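Local coordinates for DUF4136 domain-containing protein (Bacteroides thetaiotaomicron, PDB 4F54), which is of unknown function but belongs to the DUF4136 family, related to TolB N-terminal domains, and is probably a bacterial lipoprotein, at residues D15-Y20 with A180-N185; G86-Y91 with S117-W122; Y96-T99 with E105-W108; W125-A130 with I141-N146. All blocks are in the same frame, centred on the assembly; numbering follows the deposited sequence. Where two conformers were deposited one is given.

Contact 1 (D15-Y20 with A180-N185); sequences DNYLVY and AIEAVN
Y17 lays its ring on the helix at A183, whose CB stands over one face, 4.1 Å from the ring centroid and 23° off the normal. This CH-pi contact is displaced toward the rim, where Y17 CD1 is 3.8 Å from A183 CB. Alanine suits the place because a single methyl lets a flat ring settle almost onto the helix backbone: Y17 CE1 lies 3.8 Å from A183 CA. The same methyl meets V19, whose CG2 branch is 4.0 Å from A183 CB; with CG1 anti to the backbone N (chi1 175°), CG2 is left to turn to the helix. This is helix-on-sheet packing in an alpha/beta fold: helix 179-189 rests against strand 18-23 and against its antiparallel neighbour 159-166, from which L165 also touches A183 and V19. At the far end of the ring, Y17 OH comes 3.6 Å from E182 CB, and the tyrosine and glutamate side chains run about perpendicular. A water may join Y17 OH to E182 OE1, but its bonds are very short and E182 has two conformers, so that bridge is doubtful; the carboxylate also has a salt bridge to R177. Further out, the turn before the strand, held by a backbone bond between N16 and E169, folds D15 back under the ring, placing its CB 3.8 Å from the ring plane of Y17, over the centre of the face opposite A183.

Contact 2 (G86-Y91 with S117-W122); sequences GIQVSY and SYWGNW. With SO4 (sulfate ion), chain B.
W119 points its indole edge-on at the amide of Q88. The pyrrole N-H forms a nearly straight hydrogen bond, W119 NE1 to Q88 OE1 at 2.8 Å (178° at the hydrogen). The acceptor lies in the indole plane, whereas the donor is tilted 33° from the plane of the amide. Q88 CG lies between its backbone N and carbonyl carbon (chi1 58°), and the extended chain beyond carries the amide up to the indole. Glutamine suits this buried spot because its amide serves both ways: OE1 accepts from the indole while NE2 has a partner on the next strand. The six-membered ring reaches on to the strand backbone, with W119 CH2 3.5 Å from G86 CA. A beta carbon at position 86 would collide with W119 CZ3, so glycine makes way for the ring. With an alanine at W119 the indole N-H is gone, and the buried Q88 OE1 would probably be left without a donor while a gap opened above G86. Y118 places CD2 over the rim of one indole face, and its OH donates to O1 of a sulfate ion, probably from the crystallisation liquor. The short, weakly bonded helix 116-119 lies over part of one sheet face, where W119 also touches Y36 of strand 34-37 and V145 of strand 139-146; I87 projects from the other face and touches M69 of helix 56-70.

Contact 3 (Y96-T99 with E105-W108); sequences YYFT and EWWW
F98 sets its CG beside the backbone N, anti to the carbonyl carbon (chi1 -51°), which directs the phenyl ring at W106, while W106 adopts a less relaxed, partly eclipsed first torsion of 34° and meets it. Both belong to the long aromatic-rich loop between strand 85-92 and helix 116-119. Here residues 96-98 have a helical shape without its regular bonds, and residues 106-108 form a 3-10 turn marked by the 3.1 Å bond from W108 N to E105 O. The F98 ring and the six-membered ring of W106 meet obliquely, with planes 54° apart and centroids separated by 4.9 Å, an arrangement that is neither a parallel stack nor an edge-to-face pair. W106 CE3 sits over the middle of one phenyl face, 3.6 Å from F98 CE2. A purely apolar ring fits this buried position, because one face takes carbons of the indole while the CD1-CE1 side lies on backbone. The indole is approached from its other side by W107, whose CE3 lies 3.4 Å from the plane of the W106 ring, over its centre. The polar end of the W106 indole is used elsewhere, NE1 bonding to Y133 O. Y101 and Y135 add edge-to-face contacts to W106, extending the aromatic cluster. On its CD1 and CE1 side the phenyl ring meets backbone of the 105-108 segment: F98 CD1 is 3.4 Å from W106 O, and F98 CE1 is 3.8 Å from W107 CA.

Contact 4 (W125-A130 with I141-N146); sequences WYYPYA and ITEMVN
E143 is the first residue along strand segment 141-146 to touch the 125-130 loop, and it does so through a hydrogen bond from Y127 OH to E143 OE2 of 2.6 Å; T142, just before it, faces the other way and bonds Y65 of helix 56-70. The glutamate reaches up from the strand with CG anti to its carbonyl carbon (chi1 -65°) and the chain extended beyond, and it meets the tyrosine side chain at about a right angle. The bond uses the anti lone pair of OE2, the one turned away from the other carboxylate oxygen. OE2 lies at the edge of the phenol ring near its plane, and Y127 CE1 is 3.3 Å from E143 OE2. Ring and carboxylate are turned 41° from each other. A carboxylate suits this buried position because donors surround it: W107 NE1 shares OE2, while Y113 OH and Q88 NE2 bind OE1. A phenylalanine in place of Y127 lacks the hydroxyl, which would probably leave E143 OE2 with a donor missing and T162 OG1 leaning on Y129 OH. Strand 139-146 runs antiparallel between strands 85-92 and 159-166 of the mixed sheet, and the loop passes over the face from which E143 and V145 project. Between them the selenomethionine M144 points away. V145 returns to the loop side, and its CG1 branch is 3.7 Å from W125 CZ3. The beta-branched valine fits an extended strand and offers a methyl to the indole, which approaches obliquely. W108 stacks on W125.

How the contacts relate
Contact 1 closes the outermost loop, bringing strand 18-23 near the N terminus against helix 179-189 late in the chain; the other three contacts nest inside it. From strand 85-92 the chain runs into a long loop that contact 2 closes as helix 116-119 returns to that strand. Contact 3 is a short closure nested within this loop. Contact 4 follows in series, joining the 125-130 loop to strand 139-146. Contacts 2 and 4 touch, since strands 85-92 and 139-146 are sheet neighbours, and contact 3 meets contact 4 through its tryptophans and E105. Contact 1 touches none of them; its centre lies about 22 Å from that of contact 2, across the chain's centre.

Contact 1 (D15-Y20 with A180-N185)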
# COMPACT_ATOMS: atom_id res chain seq x y z
N ASP A 15 5.02 -18.91 8.66
CA ASP A 15 5.19 -18.31 7.31
C ASP A 15 6.62 -17.93 6.89
O ASP A 15 7.50 -17.64 7.70
CB ASP A 15 4.28 -17.08 7.13
CG ASP A 15 2.81 -17.36 7.49
OD1 ASP A 15 2.26 -18.41 7.08
OD2 ASP A 15 2.20 -16.50 8.17
N ASN A 16 6.82 -17.91 5.57
CA ASN A 16 8.06 -17.47 4.96
C ASN A 16 8.07 -15.97 4.63
O ASN A 16 8.66 -15.59 3.62
CB ASN A 16 8.25 -18.20 3.63
CG ASN A 16 8.33 -19.68 3.79
OD1 ASN A 16 8.99 -20.17 4.69
ND2 ASN A 16 7.64 -20.41 2.91
N TYR A 17 7.35 -15.17 5.43
CA TYR A 17 7.26 -13.72 5.30
C TYR A 17 6.64 -13.15 6.59
O TYR A 17 6.16 -13.89 7.46
CB TYR A 17 6.41 -13.34 4.09
CG TYR A 17 5.05 -14.00 4.10
CD1 TYR A 17 4.00 -13.48 4.87
CD2 TYR A 17 4.83 -15.19 3.42
CE1 TYR A 17 2.78 -14.11 4.92
CE2 TYR A 17 3.62 -15.82 3.44
CZ TYR A 17 2.58 -15.30 4.20
OH TYR A 17 1.36 -15.97 4.21
N LEU A 18 6.67 -11.82 6.72
CA LEU A 18 6.17 -11.06 7.87
C LEU A 18 5.19 -10.04 7.34
O LEU A 18 5.45 -9.44 6.33
CB LEU A 18 7.30 -10.32 8.58
CG LEU A 18 8.41 -11.22 9.18
CD1 LEU A 18 9.64 -10.45 9.65
CD2 LEU A 18 7.89 -12.10 10.32
N VAL A 19 4.10 -9.81 8.05
CA VAL A 19 3.05 -8.91 7.61
C VAL A 19 2.67 -8.01 8.80
O VAL A 19 2.26 -8.50 9.85
CB VAL A 19 1.79 -9.67 7.15
CG1 VAL A 19 0.64 -8.68 6.80
CG2 VAL A 19 2.11 -10.54 5.95
N TYR A 20 2.77 -6.70 8.59
CA TYR A 20 2.42 -5.69 9.59
C TYR A 20 1.31 -4.82 8.99
O TYR A 20 1.32 -4.49 7.81
CB TYR A 20 3.65 -4.83 9.97
CG TYR A 20 4.83 -5.63 10.44
CD1 TYR A 20 4.87 -6.14 11.74
CD2 TYR A 20 5.91 -5.91 9.56
CE1 TYR A 20 5.95 -6.90 12.17
CE2 TYR A 20 6.98 -6.69 9.98
CZ TYR A 20 7.00 -7.17 11.28
OH TYR A 20 8.05 -7.92 11.72
N ALA A 180 4.17 -13.34 -2.28
CA ALA A 180 3.56 -12.00 -2.21
C ALA A 180 2.02 -12.09 -2.09
O ALA A 180 1.40 -11.29 -1.36
CB ALA A 180 3.90 -11.16 -3.41
N ILE A 181 1.40 -12.98 -2.87
CA ILE A 181 -0.07 -13.09 -2.84
C ILE A 181 -0.54 -13.60 -1.47
O ILE A 181 -1.56 -13.12 -0.94
CB ILE A 181 -0.62 -13.95 -4.01
CG1 ILE A 181 -0.59 -13.12 -5.31
CG2 ILE A 181 -2.02 -14.48 -3.73
CD1 ILE A 181 -0.38 -13.96 -6.55
N GLU A 182 0.17 -14.56 -0.93
CA GLU A 182 -0.15 -15.10 0.39
C GLU A 182 -0.01 -14.01 1.48
O GLU A 182 -0.86 -13.91 2.41
CB GLU A 182 0.70 -16.34 0.71
CG GLU A 182 0.44 -17.54 -0.21
CD GLU A 182 1.42 -18.69 0.01
OE1 GLU A 182 2.14 -18.68 1.02
OE2 GLU A 182 1.47 -19.60 -0.83
N ALA A 183 1.00 -13.17 1.34
CA ALA A 183 1.19 -12.01 2.25
C ALA A 183 0.05 -10.98 2.12
O ALA A 183 -0.49 -10.52 3.13
CB ALA A 183 2.56 -11.37 2.09
N VAL A 184 -0.36 -10.65 0.88
CA VAL A 184 -1.51 -9.77 0.68
C VAL A 184 -2.73 -10.36 1.37
O VAL A 184 -3.40 -9.67 2.14
CB VAL A 184 -1.73 -9.42 -0.82
CG1 VAL A 184 -3.05 -8.69 -1.03
CG2 VAL A 184 -0.56 -8.62 -1.37
N ASN A 185 -3.04 -11.65 1.14
CA ASN A 185 -4.18 -12.30 1.77
C ASN A 185 -4.09 -12.22 3.28
O ASN A 185 -5.07 -11.91 3.96
CB ASN A 185 -4.28 -13.75 1.33
CG ASN A 185 -4.69 -13.90 -0.13
OD1 ASN A 185 -5.19 -12.96 -0.74
ND2 ASN A 185 -4.46 -15.08 -0.70
O HOH W 1 1.26 -18.41 3.48

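Contact 2 (G86-Y91 with S117-W122)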
# COMPACT_ATOMS: atom_id res chain seq x y z
N GLY A 86 -8.96 4.80 -1.96
CA GLY A 86 -7.90 4.53 -2.93
C GLY A 86 -6.88 3.61 -2.33
O GLY A 86 -6.65 3.66 -1.13
N ILE A 87 -6.27 2.73 -3.15
CA ILE A 87 -5.17 1.93 -2.71
C ILE A 87 -3.98 2.17 -3.63
O ILE A 87 -4.11 2.14 -4.89
CB ILE A 87 -5.53 0.42 -2.73
CG1 ILE A 87 -6.73 0.13 -1.80
CG2 ILE A 87 -4.33 -0.48 -2.34
CD1 ILE A 87 -7.27 -1.30 -1.93
N GLN A 88 -2.81 2.39 -3.01
CA GLN A 88 -1.55 2.50 -3.75
C GLN A 88 -0.57 1.48 -3.16
O GLN A 88 -0.54 1.26 -1.92
CB GLN A 88 -0.97 3.93 -3.67
CG GLN A 88 -0.70 4.45 -2.25
CD GLN A 88 -0.50 5.94 -2.16
OE1 GLN A 88 -0.98 6.68 -3.04
NE2 GLN A 88 0.24 6.40 -1.15
N VAL A 89 0.16 0.81 -4.05
CA VAL A 89 1.07 -0.31 -3.72
C VAL A 89 2.45 0.06 -4.26
O VAL A 89 2.58 0.52 -5.40
CB VAL A 89 0.63 -1.66 -4.34
CG1 VAL A 89 1.56 -2.80 -3.91
CG2 VAL A 89 -0.84 -2.03 -3.96
N SER A 90 3.48 -0.15 -3.45
CA SER A 90 4.87 0.06 -3.84
C SER A 90 5.77 -1.13 -3.45
O SER A 90 5.59 -1.73 -2.39
CB SER A 90 5.46 1.31 -3.21
OG SER A 90 4.65 2.45 -3.48
N TYR A 91 6.67 -1.48 -4.36
CA TYR A 91 7.72 -2.45 -4.14
C TYR A 91 9.07 -1.73 -3.89
O TYR A 91 9.48 -0.95 -4.72
CB TYR A 91 7.84 -3.33 -5.35
CG TYR A 91 8.91 -4.38 -5.27
CD1 TYR A 91 8.81 -5.42 -4.34
CD2 TYR A 91 10.00 -4.38 -6.13
CE1 TYR A 91 9.78 -6.44 -4.28
CE2 TYR A 91 10.98 -5.39 -6.06
CZ TYR A 91 10.89 -6.41 -5.11
OH TYR A 91 11.87 -7.41 -5.05
N SER A 117 -1.65 14.37 -4.98
CA SER A 117 -2.31 14.95 -6.17
C SER A 117 -2.55 13.93 -7.32
O SER A 117 -3.28 14.20 -8.23
CB SER A 117 -1.59 16.19 -6.72
OG SER A 117 -0.30 15.82 -7.18
N TYR A 118 -1.96 12.74 -7.22
CA TYR A 118 -2.40 11.64 -8.11
C TYR A 118 -3.92 11.38 -7.94
O TYR A 118 -4.65 11.14 -8.90
CB TYR A 118 -1.57 10.39 -7.81
CG TYR A 118 -2.13 9.14 -8.44
CD1 TYR A 118 -1.92 8.86 -9.80
CD2 TYR A 118 -2.91 8.28 -7.71
CE1 TYR A 118 -2.46 7.73 -10.41
CE2 TYR A 118 -3.44 7.11 -8.28
CZ TYR A 118 -3.22 6.86 -9.64
OH TYR A 118 -3.80 5.72 -10.16
N TRP A 119 -4.36 11.42 -6.67
CA TRP A 119 -5.72 11.05 -6.28
C TRP A 119 -6.76 12.13 -6.43
O TRP A 119 -7.92 11.84 -6.70
CB TRP A 119 -5.70 10.58 -4.81
CG TRP A 119 -4.94 9.28 -4.61
CD1 TRP A 119 -3.69 9.10 -4.08
CD2 TRP A 119 -5.39 7.99 -5.01
NE1 TRP A 119 -3.33 7.78 -4.08
CE2 TRP A 119 -4.32 7.05 -4.67
CE3 TRP A 119 -6.56 7.51 -5.62
CZ2 TRP A 119 -4.44 5.66 -4.93
CZ3 TRP A 119 -6.68 6.14 -5.87
CH2 TRP A 119 -5.65 5.24 -5.53
N GLY A 120 -6.36 13.40 -6.23
CA GLY A 120 -7.30 14.51 -6.26
C GLY A 120 -6.63 15.74 -5.66
O GLY A 120 -5.41 15.77 -5.51
N ASN A 121 -7.42 16.76 -5.32
CA ASN A 121 -6.88 18.08 -4.93
C ASN A 121 -6.49 18.09 -3.41
O ASN A 121 -7.16 18.72 -2.57
CB ASN A 121 -7.78 19.24 -5.31
CG ASN A 121 -7.11 20.58 -5.10
OD1 ASN A 121 -5.85 20.64 -5.03
ND2 ASN A 121 -7.91 21.64 -4.97
N TRP A 122 -5.39 17.41 -3.12
CA TRP A 122 -4.79 17.39 -1.77
C TRP A 122 -3.34 17.77 -1.90
O TRP A 122 -2.71 17.53 -2.95
CB TRP A 122 -4.87 16.01 -1.13
CG TRP A 122 -6.26 15.59 -0.82
CD1 TRP A 122 -7.07 16.07 0.19
CD2 TRP A 122 -7.08 14.61 -1.55
NE1 TRP A 122 -8.31 15.45 0.15
CE2 TRP A 122 -8.35 14.53 -0.86
CE3 TRP A 122 -6.87 13.78 -2.66
CZ2 TRP A 122 -9.37 13.72 -1.31
CZ3 TRP A 122 -7.92 12.98 -3.11
CH2 TRP A 122 -9.13 12.93 -2.43
S SO4 B . -3.74 3.90 -13.18
O1 SO4 B . -3.21 5.22 -12.70
O2 SO4 B . -4.68 3.24 -12.24
O3 SO4 B . -4.47 4.05 -14.47
O4 SO4 B . -2.55 3.02 -13.44

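Contact 3 (Y96-T99 with E105-W108)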
# COMPACT_ATOMS: atom_id res chain seq x y z
N TYR A 96 18.22 3.32 -0.92
CA TYR A 96 19.15 4.42 -1.13
C TYR A 96 18.62 5.75 -0.60
O TYR A 96 19.34 6.47 0.10
CB TYR A 96 19.48 4.51 -2.60
CG TYR A 96 20.37 5.66 -3.04
CD1 TYR A 96 21.73 5.63 -2.82
CD2 TYR A 96 19.83 6.72 -3.76
CE1 TYR A 96 22.56 6.67 -3.28
CE2 TYR A 96 20.63 7.76 -4.22
CZ TYR A 96 21.99 7.72 -3.97
OH TYR A 96 22.77 8.76 -4.41
N TYR A 97 17.34 6.03 -0.84
CA TYR A 97 16.76 7.28 -0.39
C TYR A 97 16.38 7.29 1.11
O TYR A 97 16.07 8.36 1.64
CB TYR A 97 15.57 7.68 -1.29
CG TYR A 97 15.98 8.20 -2.66
CD1 TYR A 97 16.45 9.51 -2.82
CD2 TYR A 97 15.94 7.38 -3.77
CE1 TYR A 97 16.82 9.99 -4.07
CE2 TYR A 97 16.31 7.84 -5.03
CZ TYR A 97 16.75 9.14 -5.18
OH TYR A 97 17.10 9.54 -6.44
N PHE A 98 16.45 6.17 1.83
CA PHE A 98 15.99 6.14 3.21
C PHE A 98 17.10 6.26 4.23
O PHE A 98 16.84 6.65 5.36
CB PHE A 98 15.17 4.90 3.48
CG PHE A 98 14.07 4.69 2.48
CD1 PHE A 98 13.37 5.77 1.98
CD2 PHE A 98 13.77 3.44 1.99
CE1 PHE A 98 12.40 5.60 1.03
CE2 PHE A 98 12.73 3.26 1.09
CZ PHE A 98 12.06 4.36 0.58
N THR A 99 18.35 5.98 3.83
CA THR A 99 19.50 6.09 4.74
C THR A 99 19.49 7.42 5.48
O THR A 99 19.38 8.49 4.87
CB THR A 99 20.82 5.92 3.96
OG1 THR A 99 20.70 4.78 3.10
CG2 THR A 99 21.99 5.70 4.93
N GLU A 105 7.22 7.54 8.44
CA GLU A 105 6.76 7.26 7.06
C GLU A 105 7.94 7.55 6.11
O GLU A 105 7.93 8.54 5.35
CB GLU A 105 5.57 8.15 6.72
CG GLU A 105 4.36 7.94 7.62
CD GLU A 105 4.39 8.71 8.93
OE1 GLU A 105 5.28 9.55 9.12
OE2 GLU A 105 3.51 8.41 9.79
N TRP A 106 8.96 6.70 6.17
CA TRP A 106 10.23 6.97 5.50
C TRP A 106 10.08 6.93 4.00
O TRP A 106 10.85 7.54 3.31
CB TRP A 106 11.38 6.04 5.97
CG TRP A 106 10.96 4.63 6.33
CD1 TRP A 106 10.77 4.10 7.59
CD2 TRP A 106 10.66 3.52 5.40
NE1 TRP A 106 10.36 2.78 7.53
CE2 TRP A 106 10.27 2.37 6.24
CE3 TRP A 106 10.68 3.37 4.00
CZ2 TRP A 106 9.92 1.15 5.69
CZ3 TRP A 106 10.32 2.12 3.47
CH2 TRP A 106 9.94 1.04 4.31
N TRP A 107 9.03 6.27 3.50
CA TRP A 107 8.81 6.11 2.08
C TRP A 107 8.53 7.43 1.48
O TRP A 107 8.76 7.58 0.30
CB TRP A 107 7.72 5.08 1.79
CG TRP A 107 6.52 5.16 2.71
CD1 TRP A 107 5.33 5.87 2.49
CD2 TRP A 107 6.37 4.53 4.03
NE1 TRP A 107 4.48 5.71 3.54
CE2 TRP A 107 5.05 4.88 4.50
CE3 TRP A 107 7.17 3.72 4.82
CZ2 TRP A 107 4.58 4.50 5.74
CZ3 TRP A 107 6.67 3.30 6.07
CH2 TRP A 107 5.38 3.67 6.49
N TRP A 108 8.07 8.42 2.27
CA TRP A 108 7.88 9.78 1.74
C TRP A 108 9.15 10.42 1.29
O TRP A 108 9.09 11.42 0.56
CB TRP A 108 7.30 10.72 2.78
CG TRP A 108 5.90 10.38 3.20
CD1 TRP A 108 4.97 9.57 2.58
CD2 TRP A 108 5.25 10.87 4.40
NE1 TRP A 108 3.81 9.51 3.30
CE2 TRP A 108 3.92 10.27 4.40
CE3 TRP A 108 5.64 11.71 5.44
CZ2 TRP A 108 3.02 10.51 5.43
CZ3 TRP A 108 4.69 11.97 6.43
CH2 TRP A 108 3.43 11.38 6.42

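Contact 4 (W125-A130 with I141-N146)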
# COMPACT_ATOMS: atom_id res chain seq x y z
N TRP A 125 -0.07 14.49 2.98
CA TRP A 125 -0.58 13.31 3.64
C TRP A 125 -0.95 13.58 5.08
O TRP A 125 -0.34 14.45 5.74
CB TRP A 125 0.47 12.17 3.68
CG TRP A 125 0.92 11.73 2.33
CD1 TRP A 125 2.14 11.97 1.73
CD2 TRP A 125 0.14 11.01 1.34
NE1 TRP A 125 2.20 11.42 0.48
CE2 TRP A 125 1.02 10.80 0.20
CE3 TRP A 125 -1.14 10.50 1.31
CZ2 TRP A 125 0.57 10.15 -0.95
CZ3 TRP A 125 -1.58 9.81 0.16
CH2 TRP A 125 -0.74 9.66 -0.95
N TYR A 126 -1.90 12.77 5.59
CA TYR A 126 -2.26 12.81 7.01
C TYR A 126 -2.24 11.39 7.52
O TYR A 126 -3.04 10.59 6.99
CB TYR A 126 -3.63 13.41 7.26
CG TYR A 126 -3.86 13.70 8.72
CD1 TYR A 126 -3.22 14.76 9.32
CD2 TYR A 126 -4.63 12.87 9.51
CE1 TYR A 126 -3.41 15.06 10.66
CE2 TYR A 126 -4.81 13.15 10.84
CZ TYR A 126 -4.16 14.21 11.43
OH TYR A 126 -4.31 14.53 12.78
N TYR A 127 -1.40 11.11 8.53
CA TYR A 127 -1.32 9.80 9.20
C TYR A 127 -1.94 9.85 10.58
O TYR A 127 -1.41 10.53 11.46
CB TYR A 127 0.18 9.31 9.32
CG TYR A 127 0.47 8.14 8.41
CD1 TYR A 127 0.54 8.30 7.03
CD2 TYR A 127 0.63 6.85 8.93
CE1 TYR A 127 0.80 7.26 6.17
CE2 TYR A 127 0.87 5.79 8.07
CZ TYR A 127 0.95 6.00 6.68
OH TYR A 127 1.17 4.96 5.79
N PRO A 128 -3.08 9.15 10.76
CA PRO A 128 -3.79 9.21 12.05
C PRO A 128 -3.37 8.16 13.05
O PRO A 128 -3.98 8.00 14.10
CB PRO A 128 -5.26 9.05 11.67
CG PRO A 128 -5.22 8.31 10.38
CD PRO A 128 -3.93 8.59 9.70
N TYR A 129 -2.31 7.44 12.72
CA TYR A 129 -1.76 6.41 13.59
C TYR A 129 -0.23 6.28 13.41
O TYR A 129 0.36 6.78 12.41
CB TYR A 129 -2.45 5.06 13.30
CG TYR A 129 -2.50 4.71 11.81
CD1 TYR A 129 -1.42 4.08 11.16
CD2 TYR A 129 -3.60 5.00 11.06
CE1 TYR A 129 -1.52 3.73 9.82
CE2 TYR A 129 -3.69 4.73 9.69
CZ TYR A 129 -2.66 4.05 9.08
OH TYR A 129 -2.73 3.77 7.77
N ALA A 130 0.41 5.68 14.41
CA ALA A 130 1.85 5.41 14.41
C ALA A 130 2.18 4.21 13.49
O ALA A 130 1.39 3.25 13.36
CB ALA A 130 2.38 5.12 15.83
N ILE A 141 5.08 -1.75 0.53
CA ILE A 141 4.31 -0.76 1.36
C ILE A 141 3.04 -0.47 0.58
O ILE A 141 3.11 -0.06 -0.57
CB ILE A 141 5.04 0.59 1.60
CG1 ILE A 141 6.15 0.47 2.63
CG2 ILE A 141 4.09 1.70 2.10
CD1 ILE A 141 5.65 0.28 4.07
N THR A 142 1.90 -0.67 1.23
CA THR A 142 0.58 -0.47 0.68
C THR A 142 -0.15 0.47 1.60
O THR A 142 -0.15 0.31 2.81
CB THR A 142 -0.17 -1.78 0.52
OG1 THR A 142 0.59 -2.62 -0.35
CG2 THR A 142 -1.66 -1.56 0.00
N GLU A 143 -0.79 1.47 1.01
CA GLU A 143 -1.59 2.48 1.74
C GLU A 143 -2.98 2.59 1.10
O GLU A 143 -3.13 2.63 -0.13
CB GLU A 143 -0.89 3.85 1.77
CG GLU A 143 0.41 3.82 2.56
CD GLU A 143 1.20 5.13 2.37
OE1 GLU A 143 1.39 5.57 1.23
OE2 GLU A 143 1.62 5.74 3.39
N MSE A 144 -3.96 2.72 1.98
CA MSE A 144 -5.37 2.90 1.70
C MSE A 144 -5.76 4.26 2.20
O MSE A 144 -5.53 4.61 3.36
CB MSE A 144 -6.24 1.81 2.34
CG MSE A 144 -7.70 1.87 1.88
SE MSE A 144 -8.71 0.45 2.75
CE MSE A 144 -7.57 -1.11 2.24
N VAL A 145 -6.27 5.07 1.29
CA VAL A 145 -6.55 6.48 1.52
C VAL A 145 -8.07 6.77 1.45
O VAL A 145 -8.83 6.14 0.67
CB VAL A 145 -5.79 7.41 0.50
CG1 VAL A 145 -4.26 7.32 0.72
CG2 VAL A 145 -6.13 7.16 -0.95
N ASN A 146 -8.49 7.74 2.26
CA ASN A 146 -9.89 8.18 2.28
C ASN A 146 -10.12 9.32 1.29
O ASN A 146 -9.90 10.51 1.60
CB ASN A 146 -10.29 8.63 3.70
CG ASN A 146 -11.74 9.00 3.79
OD1 ASN A 146 -12.46 9.01 2.78
ND2 ASN A 146 -12.18 9.33 5.00